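Local coordinates for oligopeptide-binding protein oppA (Lactococcus lactis, PDB 3DRF), which captures oligopeptides in a large, flytrap-like cavity as the receptor of the OppABCDF ABC transporter, serving peptide uptake and growth in milk, at residues W136-D148 with K172-Q184. Residues are numbered along the deposited sequence; the frame is centred on the assembly and turned at random.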
loop_
_atom_site.group_PDB
_atom_site.type_symbol
_atom_site.label_atom_id
_atom_site.label_comp_id
_atom_site.label_asym_id
_atom_site.label_seq_id
_atom_site.Cartn_x
_atom_site.Cartn_y
_atom_site.Cartn_z
ATOM N N TRP A 136 -1.326 7.573 -10.186
ATOM C CA TRP A 136 -2.546 8.039 -10.854
ATOM C C TRP A 136 -3.682 6.998 -10.580
ATOM O O TRP A 136 -3.452 5.816 -10.456
ATOM C CB TRP A 136 -2.305 8.270 -12.392
ATOM C CG TRP A 136 -3.564 8.892 -13.043
ATOM C CD1 TRP A 136 -4.420 8.248 -13.832
ATOM C CD2 TRP A 136 -4.125 10.227 -12.833
ATOM N NE1 TRP A 136 -5.469 9.086 -14.194
ATOM C CE2 TRP A 136 -5.324 10.285 -13.552
ATOM C CE3 TRP A 136 -3.724 11.352 -12.085
ATOM C CZ2 TRP A 136 -6.119 11.434 -13.588
ATOM C CZ3 TRP A 136 -4.504 12.467 -12.112
ATOM C CH2 TRP A 136 -5.668 12.523 -12.861
ATOM N N THR A 137 -4.904 7.511 -10.508
ATOM C CA THR A 137 -6.051 6.697 -10.116
ATOM C C THR A 137 -7.306 7.473 -10.528
ATOM O O THR A 137 -7.274 8.637 -10.653
ATOM C CB THR A 137 -6.035 6.444 -8.587
ATOM O OG1 THR A 137 -7.343 5.958 -8.246
ATOM C CG2 THR A 137 -5.678 7.749 -7.747
ATOM N N ASP A 138 -8.407 6.777 -10.756
ATOM C CA ASP A 138 -9.647 7.486 -11.075
ATOM C C ASP A 138 -10.181 8.344 -9.918
ATOM O O ASP A 138 -11.021 9.202 -10.134
ATOM C CB ASP A 138 -10.716 6.513 -11.569
ATOM C CG ASP A 138 -10.444 6.045 -12.978
ATOM O OD1 ASP A 138 -10.437 6.924 -13.857
ATOM O OD2 ASP A 138 -10.232 4.829 -13.196
ATOM N N SER A 139 -9.677 8.146 -8.700
ATOM C CA SER A 139 -10.123 9.048 -7.593
ATOM C C SER A 139 -9.758 10.506 -7.905
ATOM O O SER A 139 -10.495 11.401 -7.599
ATOM C CB SER A 139 -9.432 8.667 -6.289
ATOM O OG SER A 139 -9.693 7.292 -5.912
ATOM N N LEU A 140 -8.600 10.724 -8.515
ATOM C CA LEU A 140 -8.103 12.099 -8.801
ATOM C C LEU A 140 -8.848 12.796 -9.951
ATOM O O LEU A 140 -8.834 13.961 -10.047
ATOM C CB LEU A 140 -6.587 12.058 -9.061
ATOM C CG LEU A 140 -5.780 11.726 -7.763
ATOM C CD1 LEU A 140 -4.306 11.621 -8.143
ATOM C CD2 LEU A 140 -5.952 12.800 -6.655
ATOM N N ALA A 141 -9.546 12.006 -10.788
ATOM C CA ALA A 141 -10.401 12.557 -11.875
ATOM C C ALA A 141 -11.612 13.372 -11.381
ATOM O O ALA A 141 -12.193 14.112 -12.068
ATOM C CB ALA A 141 -10.849 11.424 -12.800
ATOM N N ASN A 142 -11.925 13.176 -10.101
ATOM C CA ASN A 142 -13.025 13.884 -9.426
ATOM C C ASN A 142 -12.694 15.302 -8.952
ATOM O O ASN A 142 -13.563 15.991 -8.539
ATOM C CB ASN A 142 -13.606 12.984 -8.291
ATOM C CG ASN A 142 -14.729 13.666 -7.461
ATOM O OD1 ASN A 142 -15.775 13.928 -7.955
ATOM N ND2 ASN A 142 -14.450 13.907 -6.212
ATOM N N ILE A 143 -11.446 15.720 -9.092
ATOM C CA ILE A 143 -11.063 17.131 -8.883
ATOM C C ILE A 143 -11.179 17.856 -10.221
ATOM O O ILE A 143 -10.601 17.467 -11.185
ATOM C CB ILE A 143 -9.641 17.245 -8.286
ATOM C CG1 ILE A 143 -9.668 16.723 -6.839
ATOM C CG2 ILE A 143 -9.177 18.765 -8.287
ATOM C CD1 ILE A 143 -8.216 16.572 -6.241
ATOM N N VAL A 144 -11.987 18.901 -10.230
ATOM C CA VAL A 144 -12.209 19.689 -11.452
ATOM C C VAL A 144 -10.871 20.103 -12.066
ATOM O O VAL A 144 -10.028 20.635 -11.407
ATOM C CB VAL A 144 -13.114 20.945 -11.121
ATOM C CG1 VAL A 144 -13.242 21.837 -12.349
ATOM C CG2 VAL A 144 -14.535 20.467 -10.757
ATOM N N GLY A 145 -10.743 19.839 -13.372
ATOM C CA GLY A 145 -9.529 20.240 -14.088
ATOM C C GLY A 145 -8.336 19.270 -13.998
ATOM O O GLY A 145 -7.378 19.403 -14.709
ATOM N N LEU A 146 -8.394 18.306 -13.108
ATOM C CA LEU A 146 -7.195 17.481 -12.840
ATOM C C LEU A 146 -6.930 16.453 -13.944
ATOM O O LEU A 146 -5.805 16.270 -14.346
ATOM C CB LEU A 146 -7.231 16.854 -11.425
ATOM C CG LEU A 146 -5.882 16.172 -10.986
ATOM C CD1 LEU A 146 -4.607 17.000 -11.145
ATOM C CD2 LEU A 146 -5.991 15.837 -9.487
ATOM N N SER A 147 -7.989 15.901 -14.511
ATOM C CA SER A 147 -7.835 15.011 -15.658
ATOM C C SER A 147 -7.159 15.748 -16.831
ATOM O O SER A 147 -6.273 15.257 -17.438
ATOM C CB SER A 147 -9.195 14.404 -16.078
ATOM O OG SER A 147 -9.701 13.585 -15.050
ATOM N N ASP A 148 -7.599 16.958 -17.109
ATOM C CA ASP A 148 -7.073 17.705 -18.267
ATOM C C ASP A 148 -5.592 18.155 -18.002
ATOM O O ASP A 148 -4.806 18.231 -18.891
ATOM C CB ASP A 148 -7.979 18.923 -18.516
ATOM C CG ASP A 148 -9.228 18.583 -19.335
ATOM O OD1 ASP A 148 -9.363 17.539 -19.866
ATOM O OD2 ASP A 148 -10.030 19.475 -19.404
ATOM N N LYS A 172 -8.265 25.815 -1.602
ATOM C CA LYS A 172 -9.609 25.329 -1.930
ATOM C C LYS A 172 -9.505 24.288 -3.041
ATOM O O LYS A 172 -8.964 24.538 -4.088
ATOM C CB LYS A 172 -10.477 26.488 -2.458
ATOM C CG LYS A 172 -11.917 26.103 -2.835
ATOM C CD LYS A 172 -12.668 27.331 -3.473
ATOM C CE LYS A 172 -13.567 26.858 -4.631
ATOM N NZ LYS A 172 -14.311 28.021 -5.254
ATOM N N VAL A 173 -10.071 23.130 -2.809
ATOM C CA VAL A 173 -10.165 22.041 -3.816
ATOM C C VAL A 173 -11.630 21.814 -4.212
ATOM O O VAL A 173 -12.461 21.555 -3.402
ATOM C CB VAL A 173 -9.577 20.711 -3.263
ATOM C CG1 VAL A 173 -9.656 19.595 -4.324
ATOM C CG2 VAL A 173 -8.129 20.953 -2.707
ATOM N N GLN A 174 -11.910 21.998 -5.486
ATOM C CA GLN A 174 -13.245 21.836 -6.063
ATOM C C GLN A 174 -13.411 20.448 -6.656
ATOM O O GLN A 174 -12.736 20.080 -7.575
ATOM C CB GLN A 174 -13.461 22.907 -7.171
ATOM C CG GLN A 174 -14.838 22.836 -7.840
ATOM C CD GLN A 174 -15.961 23.234 -6.881
ATOM O OE1 GLN A 174 -16.026 24.361 -6.525
ATOM N NE2 GLN A 174 -16.798 22.292 -6.480
ATOM N N PHE A 175 -14.390 19.762 -6.132
ATOM C CA PHE A 175 -14.755 18.428 -6.621
ATOM C C PHE A 175 -15.926 18.499 -7.602
ATOM O O PHE A 175 -16.666 19.419 -7.591
ATOM C CB PHE A 175 -15.188 17.502 -5.434
ATOM C CG PHE A 175 -14.118 17.398 -4.334
ATOM C CD1 PHE A 175 -12.897 16.829 -4.625
ATOM C CD2 PHE A 175 -14.384 17.842 -3.068
ATOM C CE1 PHE A 175 -11.903 16.734 -3.634
ATOM C CE2 PHE A 175 -13.392 17.742 -2.063
ATOM C CZ PHE A 175 -12.151 17.208 -2.392
ATOM N N LYS A 176 -16.061 17.443 -8.380
ATOM C CA LYS A 176 -17.318 17.158 -9.131
ATOM C C LYS A 176 -18.436 16.698 -8.175
ATOM O O LYS A 176 -19.527 17.145 -8.297
ATOM C CB LYS A 176 -17.082 16.113 -10.229
ATOM C CG LYS A 176 -16.026 16.546 -11.283
ATOM C CD LYS A 176 -15.785 15.418 -12.313
ATOM C CE LYS A 176 -14.683 15.844 -13.201
ATOM N NZ LYS A 176 -14.383 14.735 -14.104
ATOM N N GLU A 177 -18.119 15.770 -7.290
ATOM C CA GLU A 177 -19.016 15.322 -6.250
ATOM C C GLU A 177 -18.226 15.011 -4.980
ATOM O O GLU A 177 -17.061 14.645 -4.981
ATOM C CB GLU A 177 -19.788 14.006 -6.639
ATOM C CG GLU A 177 -20.611 14.067 -7.958
ATOM C CD GLU A 177 -21.773 15.053 -7.891
ATOM O OE1 GLU A 177 -22.135 15.517 -6.843
ATOM O OE2 GLU A 177 -22.299 15.323 -8.951
ATOM N N MET A 178 -18.951 15.109 -3.887
ATOM C CA MET A 178 -18.464 14.593 -2.610
ATOM C C MET A 178 -18.490 13.071 -2.647
ATOM O O MET A 178 -19.228 12.482 -3.394
ATOM C CB MET A 178 -19.344 15.089 -1.462
ATOM C CG MET A 178 -19.453 16.599 -1.372
ATOM S SD MET A 178 -17.839 17.502 -1.263
ATOM C CE MET A 178 -17.346 17.323 0.493
ATOM N N LYS A 179 -17.633 12.487 -1.835
ATOM C CA LYS A 179 -17.564 11.037 -1.676
ATOM C C LYS A 179 -17.688 10.705 -0.180
ATOM O O LYS A 179 -17.192 11.436 0.622
ATOM C CB LYS A 179 -16.231 10.525 -2.277
ATOM C CG LYS A 179 -15.921 11.023 -3.756
ATOM C CD LYS A 179 -16.802 10.280 -4.760
ATOM C CE LYS A 179 -16.618 10.925 -6.140
ATOM N NZ LYS A 179 -17.461 10.181 -7.103
ATOM N N PRO A 180 -18.362 9.612 0.153
ATOM C CA PRO A 180 -18.693 9.330 1.571
ATOM C C PRO A 180 -17.445 9.130 2.455
ATOM O O PRO A 180 -17.450 9.430 3.602
ATOM C CB PRO A 180 -19.575 8.048 1.474
ATOM C CG PRO A 180 -19.260 7.458 0.134
ATOM C CD PRO A 180 -19.006 8.635 -0.762
ATOM N N GLY A 181 -16.360 8.687 1.866
ATOM C CA GLY A 181 -15.118 8.527 2.619
ATOM C C GLY A 181 -14.302 9.800 2.944
ATOM O O GLY A 181 -13.303 9.704 3.599
ATOM N N MET A 182 -14.720 10.952 2.424
ATOM C CA MET A 182 -13.954 12.211 2.568
ATOM C C MET A 182 -13.748 12.699 4.000
ATOM O O MET A 182 -12.924 13.497 4.237
ATOM C CB MET A 182 -14.586 13.314 1.720
ATOM C CG MET A 182 -14.219 13.179 0.225
ATOM S SD MET A 182 -15.131 14.494 -0.645
ATOM C CE MET A 182 -14.454 14.342 -2.339
ATOM N N THR A 183 -14.563 12.178 4.899
ATOM C CA THR A 183 -14.415 12.471 6.337
ATOM C C THR A 183 -13.245 11.696 7.002
ATOM O O THR A 183 -12.913 11.992 8.113
ATOM C CB THR A 183 -15.705 12.132 7.100
ATOM O OG1 THR A 183 -16.036 10.785 6.793
ATOM C CG2 THR A 183 -16.862 13.084 6.697
ATOM N N GLN A 184 -12.601 10.808 6.256
ATOM C CA GLN A 184 -11.658 9.860 6.823
ATOM C C GLN A 184 -10.319 9.937 6.081
ATOM O O GLN A 184 -10.274 9.990 4.843
ATOM C CB GLN A 184 -12.266 8.455 6.709
ATOM C CG GLN A 184 -11.567 7.351 7.504
ATOM C CD GLN A 184 -12.470 6.154 7.802
ATOM O OE1 GLN A 184 -13.671 6.330 8.046
ATOM N NE2 GLN A 184 -11.883 4.937 7.851
HETATM O O HOH W 1 -17.087 12.041 -9.397
HETATM O O HOH W 2 -12.395 13.732 -15.677
#
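Asn142 puts its carboxamide against the backbone of Glu177 and grips it twice: OD1 takes the N-H of Glu177 on an in-plane lone pair at 3.1 Å, while ND2 gives a hydrogen to Glu177 O at 3.0 Å. With CG anti to the backbone N (chi1 177°), the amide is carried across to Glu177; its plane lies 1° from that of the Phe175 ring, with Asn142 ND2 approaching Phe175 CD1 obliquely (3.7 Å). Lys179 CE packs against Asn142 CG, and a water donates to Asn142 OD1 and accepts from Lys179 NZ. Cut back to an alanine, this position would probably leave the N-H and C=O of Glu177 without these mates and open a gap beside Phe175. The tight side continues inward, where Ile143 CG1 lies 3.8 Å from Val173 CG1 and Met182 CE sits over the centre of the Phe175 ring. Looser is the outer side: the extended, exposed Lys176 chain reaches Ala141 O through NZ (3.1 Å), and a second water links NZ to Ser147 OG. Between these sides, Lys176 N to Asn142 O (2.9 Å) and Val144 N to Gln174 O (3.0 Å) flank Ile143 and Phe175, the non-hydrogen-bonded pair of a single antiparallel beta bridge joining a loop to the end of strand 170-174.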